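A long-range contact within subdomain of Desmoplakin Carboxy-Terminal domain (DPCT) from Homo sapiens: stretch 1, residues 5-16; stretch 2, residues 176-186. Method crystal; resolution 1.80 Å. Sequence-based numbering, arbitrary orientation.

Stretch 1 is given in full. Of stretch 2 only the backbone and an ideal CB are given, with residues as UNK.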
ATOM      1  N   LEU B   5       5.820   4.880 -19.616  1.00 49.47           N
ATOM      2  CA  LEU B   5       5.113   5.002 -18.308  1.00 50.60           C
ATOM      3  C   LEU B   5       6.051   5.416 -17.168  1.00 50.59           C
ATOM      4  O   LEU B   5       7.179   4.922 -17.062  1.00 50.50           O
ATOM      5  CB  LEU B   5       4.404   3.682 -17.975  1.00 50.76           C
ATOM      6  CG  LEU B   5       5.093   2.358 -18.322  1.00 50.06           C
ATOM      7  CD1 LEU B   5       6.396   2.224 -17.563  1.00 50.57           C
ATOM      8  CD2 LEU B   5       4.160   1.209 -17.980  1.00 49.31           C
ATOM      9  N   GLU B   6       5.571   6.327 -16.321  1.00 50.48           N
ATOM     10  CA  GLU B   6       6.354   6.844 -15.199  1.00 50.00           C
ATOM     11  C   GLU B   6       6.371   5.968 -13.952  1.00 48.66           C
ATOM     12  O   GLU B   6       7.382   5.895 -13.254  1.00 49.16           O
ATOM     13  CB  GLU B   6       5.870   8.246 -14.834  1.00 51.12           C
ATOM     14  CG  GLU B   6       6.157   9.265 -15.913  1.00 54.42           C
ATOM     15  CD  GLU B   6       7.596   9.202 -16.382  1.00 55.80           C
ATOM     16  OE1 GLU B   6       8.506   9.229 -15.524  1.00 56.96           O
ATOM     17  OE2 GLU B   6       7.820   9.125 -17.609  1.00 57.24           O
ATOM     18  N   GLU B   7       5.247   5.324 -13.655  1.00 46.56           N
ATOM     19  CA  GLU B   7       5.168   4.434 -12.501  1.00 44.45           C
ATOM     20  C   GLU B   7       4.526   3.129 -12.930  1.00 42.45           C
ATOM     21  O   GLU B   7       3.862   3.060 -13.967  1.00 42.11           O
ATOM     22  CB  GLU B   7       4.356   5.059 -11.360  1.00 45.62           C
ATOM     23  CG  GLU B   7       2.943   5.475 -11.723  1.00 46.06           C
ATOM     24  CD  GLU B   7       2.915   6.712 -12.596  1.00 47.33           C
ATOM     25  OE1 GLU B   7       3.649   7.671 -12.273  1.00 48.43           O
ATOM     26  OE2 GLU B   7       2.159   6.734 -13.591  1.00 48.47           O
ATOM     27  N   SER B   8       4.722   2.088 -12.133  1.00 39.80           N
ATOM     28  CA  SER B   8       4.153   0.798 -12.468  1.00 37.21           C
ATOM     29  C   SER B   8       4.514  -0.247 -11.436  1.00 33.62           C
ATOM     30  O   SER B   8       5.361  -0.024 -10.574  1.00 33.98           O
ATOM     31  CB  SER B   8       4.654   0.355 -13.843  1.00 39.39           C
ATOM     32  OG  SER B   8       4.263  -0.974 -14.134  1.00 46.02           O
ATOM     33  N   SER B   9       3.855  -1.391 -11.532  1.00 29.83           N
ATOM     34  CA  SER B   9       4.100  -2.504 -10.636  1.00 25.76           C
ATOM     35  C   SER B   9       5.557  -2.910 -10.781  1.00 23.16           C
ATOM     36  O   SER B   9       6.168  -2.705 -11.832  1.00 21.91           O
ATOM     37  CB  SER B   9       3.227  -3.677 -11.052  1.00 28.08           C
ATOM     38  OG  SER B   9       3.427  -3.925 -12.439  1.00 29.33           O
ATOM     39  N   PRO B  10       6.142  -3.485  -9.722  1.00 21.91           N
ATOM     40  CA  PRO B  10       7.538  -3.896  -9.838  1.00 20.61           C
ATOM     41  C   PRO B  10       7.632  -5.074 -10.810  1.00 19.06           C
ATOM     42  O   PRO B  10       6.671  -5.834 -10.987  1.00 18.22           O
ATOM     43  CB  PRO B  10       7.897  -4.342  -8.420  1.00 20.87           C
ATOM     44  CG  PRO B  10       6.937  -3.598  -7.547  1.00 22.64           C
ATOM     45  CD  PRO B  10       5.651  -3.666  -8.343  1.00 21.30           C
ATOM     46  N   ILE B  11       8.776  -5.210 -11.453  1.00 16.69           N
ATOM     47  CA  ILE B  11       8.985  -6.331 -12.349  1.00 16.70           C
ATOM     48  C   ILE B  11       8.887  -7.540 -11.437  1.00 16.43           C
ATOM     49  O   ILE B  11       9.570  -7.617 -10.417  1.00 14.75           O
ATOM     50  CB  ILE B  11      10.358  -6.237 -12.987  1.00 16.93           C
ATOM     51  CG1 ILE B  11      10.369  -5.028 -13.928  1.00 19.46           C
ATOM     52  CG2 ILE B  11      10.703  -7.530 -13.716  1.00 18.15           C
ATOM     53  CD1 ILE B  11      11.726  -4.648 -14.421  1.00 20.94           C
ATOM     54  N   ALA B  12       8.032  -8.486 -11.802  1.00 14.33           N
ATOM     55  CA  ALA B  12       7.807  -9.652 -10.972  1.00 14.12           C
ATOM     56  C   ALA B  12       8.649 -10.855 -11.311  1.00 13.10           C
ATOM     57  O   ALA B  12       9.079 -11.587 -10.424  1.00 13.78           O
ATOM     58  CB  ALA B  12       6.339 -10.044 -11.045  1.00 14.48           C
ATOM     59  N   ALA B  13       8.877 -11.062 -12.597  1.00 12.36           N
ATOM     60  CA  ALA B  13       9.610 -12.223 -13.026  1.00 14.61           C
ATOM     61  C   ALA B  13      10.218 -12.055 -14.397  1.00 15.23           C
ATOM     62  O   ALA B  13      10.191 -10.979 -14.991  1.00 16.57           O
ATOM     63  CB  ALA B  13       8.692 -13.433 -13.003  1.00 16.07           C
ATOM     64  N   ILE B  14      10.712 -13.166 -14.912  1.00 17.97           N
ATOM     65  CA  ILE B  14      11.405 -13.197 -16.176  1.00 19.20           C
ATOM     66  C   ILE B  14      10.678 -13.992 -17.233  1.00 19.95           C
ATOM     67  O   ILE B  14      10.034 -14.989 -16.933  1.00 20.00           O
ATOM     68  CB  ILE B  14      12.772 -13.839 -15.954  1.00 19.35           C
ATOM     69  CG1 ILE B  14      13.547 -13.015 -14.926  1.00 18.86           C
ATOM     70  CG2 ILE B  14      13.515 -13.975 -17.268  1.00 19.26           C
ATOM     71  CD1 ILE B  14      13.906 -11.642 -15.418  1.00 20.19           C
ATOM     72  N   PHE B  15      10.756 -13.535 -18.473  1.00 19.93           N
ATOM     73  CA  PHE B  15      10.161 -14.310 -19.531  1.00 19.93           C
ATOM     74  C   PHE B  15      11.354 -14.823 -20.318  1.00 19.76           C
ATOM     75  O   PHE B  15      12.069 -14.058 -20.970  1.00 20.64           O
ATOM     76  CB  PHE B  15       9.253 -13.486 -20.434  1.00 19.55           C
ATOM     77  CG  PHE B  15       8.525 -14.324 -21.436  1.00 20.36           C
ATOM     78  CD1 PHE B  15       7.437 -15.104 -21.042  1.00 20.00           C
ATOM     79  CD2 PHE B  15       8.986 -14.419 -22.751  1.00 22.89           C
ATOM     80  CE1 PHE B  15       6.817 -15.978 -21.943  1.00 21.17           C
ATOM     81  CE2 PHE B  15       8.371 -15.291 -23.670  1.00 24.11           C
ATOM     82  CZ  PHE B  15       7.289 -16.071 -23.262  1.00 23.13           C
ATOM     83  N   ASP B  16      11.596 -16.120 -20.207  1.00 20.92           N
ATOM     84  CA  ASP B  16      12.698 -16.753 -20.913  1.00 22.87           C
ATOM     85  C   ASP B  16      12.260 -16.897 -22.367  1.00 24.32           C
ATOM     86  O   ASP B  16      11.480 -17.784 -22.712  1.00 24.24           O
ATOM     87  CB  ASP B  16      12.984 -18.113 -20.273  1.00 23.10           C
ATOM     88  CG  ASP B  16      14.117 -18.857 -20.946  1.00 24.74           C
ATOM     89  OD1 ASP B  16      14.634 -19.797 -20.318  1.00 27.72           O
ATOM     90  OD2 ASP B  16      14.487 -18.521 -22.091  1.00 25.99           O
ATOM     91  N   UNK B 176      18.274   1.222 -16.451  1.00 16.80           N
ATOM     92  CA  UNK B 176      17.808   1.559 -15.125  1.00 17.59           C
ATOM     93  C   UNK B 176      16.556   0.745 -14.885  1.00 17.44           C
ATOM     94  O   UNK B 176      16.049   0.068 -15.789  1.00 16.13           O
ATOM     95  CB  UNK B 176      17.550   3.059 -14.972  1.00 17.59           C
ATOM     96  N   UNK B 177      16.048   0.825 -13.669  1.00 16.09           N
ATOM     97  CA  UNK B 177      14.831   0.114 -13.349  1.00 15.80           C
ATOM     98  C   UNK B 177      13.673   0.730 -14.113  1.00 17.22           C
ATOM     99  O   UNK B 177      12.732   0.035 -14.500  1.00 17.00           O
ATOM    100  CB  UNK B 177      14.565   0.135 -11.842  1.00 15.80           C
ATOM    101  N   UNK B 178      13.731   2.043 -14.300  1.00 17.21           N
ATOM    102  CA  UNK B 178      12.710   2.754 -15.047  1.00 18.61           C
ATOM    103  C   UNK B 178      12.698   2.152 -16.455  1.00 17.63           C
ATOM    104  O   UNK B 178      11.639   1.859 -17.016  1.00 19.35           O
ATOM    105  CB  UNK B 178      12.972   4.261 -15.072  1.00 18.61           C
ATOM    106  N   UNK B 179      13.886   1.969 -17.022  1.00 17.30           N
ATOM    107  CA  UNK B 179      14.004   1.376 -18.350  1.00 19.26           C
ATOM    108  C   UNK B 179      13.433  -0.026 -18.343  1.00 18.33           C
ATOM    109  O   UNK B 179      12.754  -0.428 -19.276  1.00 20.78           O
ATOM    110  CB  UNK B 179      15.462   1.356 -18.813  1.00 19.26           C
ATOM    111  N   UNK B 180      13.757  -0.775 -17.295  1.00 18.38           N
ATOM    112  CA  UNK B 180      13.300  -2.145 -17.163  1.00 18.06           C
ATOM    113  C   UNK B 180      11.777  -2.194 -17.209  1.00 18.19           C
ATOM    114  O   UNK B 180      11.209  -3.023 -17.900  1.00 18.22           O
ATOM    115  CB  UNK B 180      13.821  -2.765 -15.865  1.00 18.06           C
ATOM    116  N   UNK B 181      11.122  -1.293 -16.483  1.00 17.58           N
ATOM    117  CA  UNK B 181       9.670  -1.277 -16.469  1.00 18.70           C
ATOM    118  C   UNK B 181       9.139  -0.938 -17.855  1.00 19.71           C
ATOM    119  O   UNK B 181       8.140  -1.497 -18.304  1.00 19.81           O
ATOM    120  CB  UNK B 181       9.150  -0.278 -15.434  1.00 18.70           C
ATOM    121  N   UNK B 182       9.813  -0.027 -18.542  1.00 21.43           N
ATOM    122  CA  UNK B 182       9.370   0.348 -19.876  1.00 22.69           C
ATOM    123  C   UNK B 182       9.607  -0.746 -20.911  1.00 22.60           C
ATOM    124  O   UNK B 182       8.921  -0.801 -21.927  1.00 24.88           O
ATOM    125  CB  UNK B 182      10.081   1.630 -20.314  1.00 22.69           C
ATOM    126  N   UNK B 183      10.572  -1.621 -20.642  1.00 21.78           N
ATOM    127  CA  UNK B 183      10.898  -2.720 -21.550  1.00 22.34           C
ATOM    128  C   UNK B 183      10.239  -4.015 -21.111  1.00 22.86           C
ATOM    129  O   UNK B 183      10.414  -5.055 -21.738  1.00 25.46           O
ATOM    130  CB  UNK B 183      12.414  -2.910 -21.636  1.00 22.34           C
ATOM    131  N   UNK B 184       9.480  -3.950 -20.025  1.00 21.94           N
ATOM    132  CA  UNK B 184       8.802  -5.124 -19.500  1.00 22.21           C
ATOM    133  C   UNK B 184       7.465  -5.324 -20.193  1.00 23.85           C
ATOM    134  O   UNK B 184       6.922  -4.411 -20.811  1.00 26.13           O
ATOM    135  CB  UNK B 184       8.604  -5.000 -17.988  1.00 22.21           C
ATOM    136  N   UNK B 185       6.942  -6.534 -20.085  1.00 25.11           N
ATOM    137  CA  UNK B 185       5.660  -6.861 -20.684  1.00 27.22           C
ATOM    138  C   UNK B 185       4.764  -7.333 -19.559  1.00 26.70           C
ATOM    139  O   UNK B 185       5.237  -7.940 -18.597  1.00 24.49           O
ATOM    140  CB  UNK B 185       5.792  -7.916 -21.784  1.00 27.22           C
ATOM    141  N   UNK B 186       3.474  -7.037 -19.659  1.00 24.33           N
ATOM    142  CA  UNK B 186       2.547  -7.471 -18.630  1.00 25.04           C
ATOM    143  C   UNK B 186       1.993  -8.814 -19.067  1.00 25.90           C
ATOM    144  O   UNK B 186       1.475  -8.951 -20.173  1.00 24.62           O
ATOM    145  CB  UNK B 186       1.432  -6.449 -18.400  1.00 25.04           C
TER

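Position 176 precedes the first helical turn (phi/psi -91/174), and its ideal CB has nothing of stretch 1 nearby. A small polar N-cap such as Ser, Thr, Asp or Asn suits it. The residue is Ser176, whose OG accepts from the backbone N of position 179 at 3.0 Å.

At 177 CA-to-CB points sideways, and the ideal CB lies 7.9 Å from the backbone N of Ile11, so a long side chain is needed to reach that N; its end should carry an acceptor. Tyr177 (chi1 t) meets this: Ile11 N donates to Tyr177 OH at 2.8 Å, with an N-H...acceptor angle of 150°. Tyr177 OH in turn donates to a water at 2.6 Å, and that water donates to Ile11 O at 2.7 Å.

Position 178 also points sideways, but Leu5 O and the Glu6 carboxylate lie beyond it. A long basic residue, Lys or Arg, is favoured. Lys178 extends NZ to Leu5 O, a 2.6 Å hydrogen bond, and to Glu6 OE1, a 2.7 Å salt bridge; NZ sits too close to Glu6 CD in the model, so these lengths are approximate.

Position 179 is out of reach, and polar residues suit it. Asp179 OD1 accepts from Ser176 N at 2.9 Å, with an N-H...acceptor angle of 179°.

At 180 CB points toward stretch 1 and its ideal position is already 3.2 Å from Ile11 CD1. This tight spacing favours Ala or Gly; it is Ala180.

The ideal CB of 181 also points toward stretch 1, 4.3 Å from Leu5 CD1, 4.8 Å from Ser8 CB and 5.1 Å from Ile11 CG1. Such spacing suits Ile, Val, Leu or Met. Ile181 places CG2 3.3 Å from Leu5 CD1 and 3.5 Å from Ser8 CB, while its CG1 lies 4.4 Å from Ile11 CG1.

Position 182 points sideways near the backbone N of Leu5, an available donor; Asn, Asp, Gln or Glu could accept. In Asn182, OD1 accepts from Leu5 N at 3.0 Å.

Position 183 points away, so many polar residues would do; it is Arg183.

At 184 CB points toward Ile11 CG1, 4.4 Å from the ideal CB, and a small residue fits. Ser184 OG donates to Ile181 O at 2.5 Å.

Position 185 points sideways, but the Phe15 ring is accessible to a long, flexible apolar chain. Met185 lays CE over one face, 3.9 Å from the centroid of the Phe15 ring and 25° off its normal.

Position 186 makes no contact; its strand angles suit beta-branched residues, and Val186 is there.

Stretch 2 (176-186) SYKDAINRSMV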
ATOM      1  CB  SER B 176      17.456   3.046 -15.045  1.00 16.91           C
ATOM      2  OG  SER B 176      16.272   3.319 -15.774  1.00 20.37           O
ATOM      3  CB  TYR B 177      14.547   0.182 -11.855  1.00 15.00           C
ATOM      4  CG  TYR B 177      13.546  -0.866 -11.437  1.00 13.72           C
ATOM      5  CD1 TYR B 177      13.927  -2.199 -11.327  1.00 14.78           C
ATOM      6  CD2 TYR B 177      12.224  -0.530 -11.164  1.00 15.56           C
ATOM      7  CE1 TYR B 177      13.021  -3.182 -10.953  1.00 14.75           C
ATOM      8  CE2 TYR B 177      11.301  -1.508 -10.784  1.00 15.97           C
ATOM      9  CZ  TYR B 177      11.716  -2.831 -10.678  1.00 12.88           C
ATOM     10  OH  TYR B 177      10.840  -3.801 -10.258  1.00 14.61           O
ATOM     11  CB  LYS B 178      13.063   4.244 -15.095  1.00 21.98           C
ATOM     12  CG  LYS B 178      12.373   5.040 -16.179  1.00 25.53           C
ATOM     13  CD  LYS B 178      10.929   5.331 -15.865  1.00 29.61           C
ATOM     14  CE  LYS B 178      10.429   6.443 -16.781  1.00 30.82           C
ATOM     15  NZ  LYS B 178       8.989   6.748 -16.553  1.00 37.45           N
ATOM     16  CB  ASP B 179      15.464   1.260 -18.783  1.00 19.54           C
ATOM     17  CG  ASP B 179      16.118   2.598 -19.005  1.00 20.66           C
ATOM     18  OD1 ASP B 179      17.333   2.700 -18.750  1.00 20.04           O
ATOM     19  OD2 ASP B 179      15.423   3.536 -19.444  1.00 20.51           O
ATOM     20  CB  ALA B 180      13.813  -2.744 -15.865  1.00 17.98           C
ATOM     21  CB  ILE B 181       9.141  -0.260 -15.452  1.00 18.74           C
ATOM     22  CG1 ILE B 181       9.507  -0.716 -14.045  1.00 17.46           C
ATOM     23  CG2 ILE B 181       7.635  -0.119 -15.583  1.00 20.09           C
ATOM     24  CD1 ILE B 181       9.191   0.311 -12.968  1.00 21.74           C
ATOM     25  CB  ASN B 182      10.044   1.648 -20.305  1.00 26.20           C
ATOM     26  CG  ASN B 182       9.382   2.858 -19.691  1.00 30.04           C
ATOM     27  OD1 ASN B 182       8.186   3.086 -19.890  1.00 31.55           O
ATOM     28  ND2 ASN B 182      10.146   3.637 -18.930  1.00 30.89           N
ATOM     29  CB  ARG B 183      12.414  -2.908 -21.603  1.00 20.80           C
ATOM     30  CG  ARG B 183      13.115  -1.783 -22.325  1.00 25.87           C
ATOM     31  CD  ARG B 183      14.597  -1.710 -22.026  1.00 28.52           C
ATOM     32  NE  ARG B 183      15.186  -0.572 -22.723  1.00 31.09           N
ATOM     33  CZ  ARG B 183      15.311  -0.494 -24.046  1.00 32.75           C
ATOM     34  NH1 ARG B 183      14.900  -1.495 -24.815  1.00 31.90           N
ATOM     35  NH2 ARG B 183      15.819   0.597 -24.599  1.00 32.42           N
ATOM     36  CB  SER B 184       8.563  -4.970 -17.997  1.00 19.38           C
ATOM     37  OG  SER B 184       7.668  -3.892 -17.752  1.00 21.03           O
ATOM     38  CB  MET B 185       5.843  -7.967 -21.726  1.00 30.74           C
ATOM     39  CG  MET B 185       6.668  -9.128 -21.221  1.00 37.09           C
ATOM     40  SD  MET B 185       7.062 -10.337 -22.496  1.00 46.23           S
ATOM     41  CE  MET B 185       6.072 -11.761 -21.957  1.00 43.53           C
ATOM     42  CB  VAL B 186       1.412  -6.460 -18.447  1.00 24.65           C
ATOM     43  CG1 VAL B 186       0.410  -6.968 -17.415  1.00 22.49           C
ATOM     44  CG2 VAL B 186       1.994  -5.135 -18.007  1.00 27.53           C
TER
HETATM   45  O   HOH W   1      11.774  -6.155  -9.813  1.00 16.08           O
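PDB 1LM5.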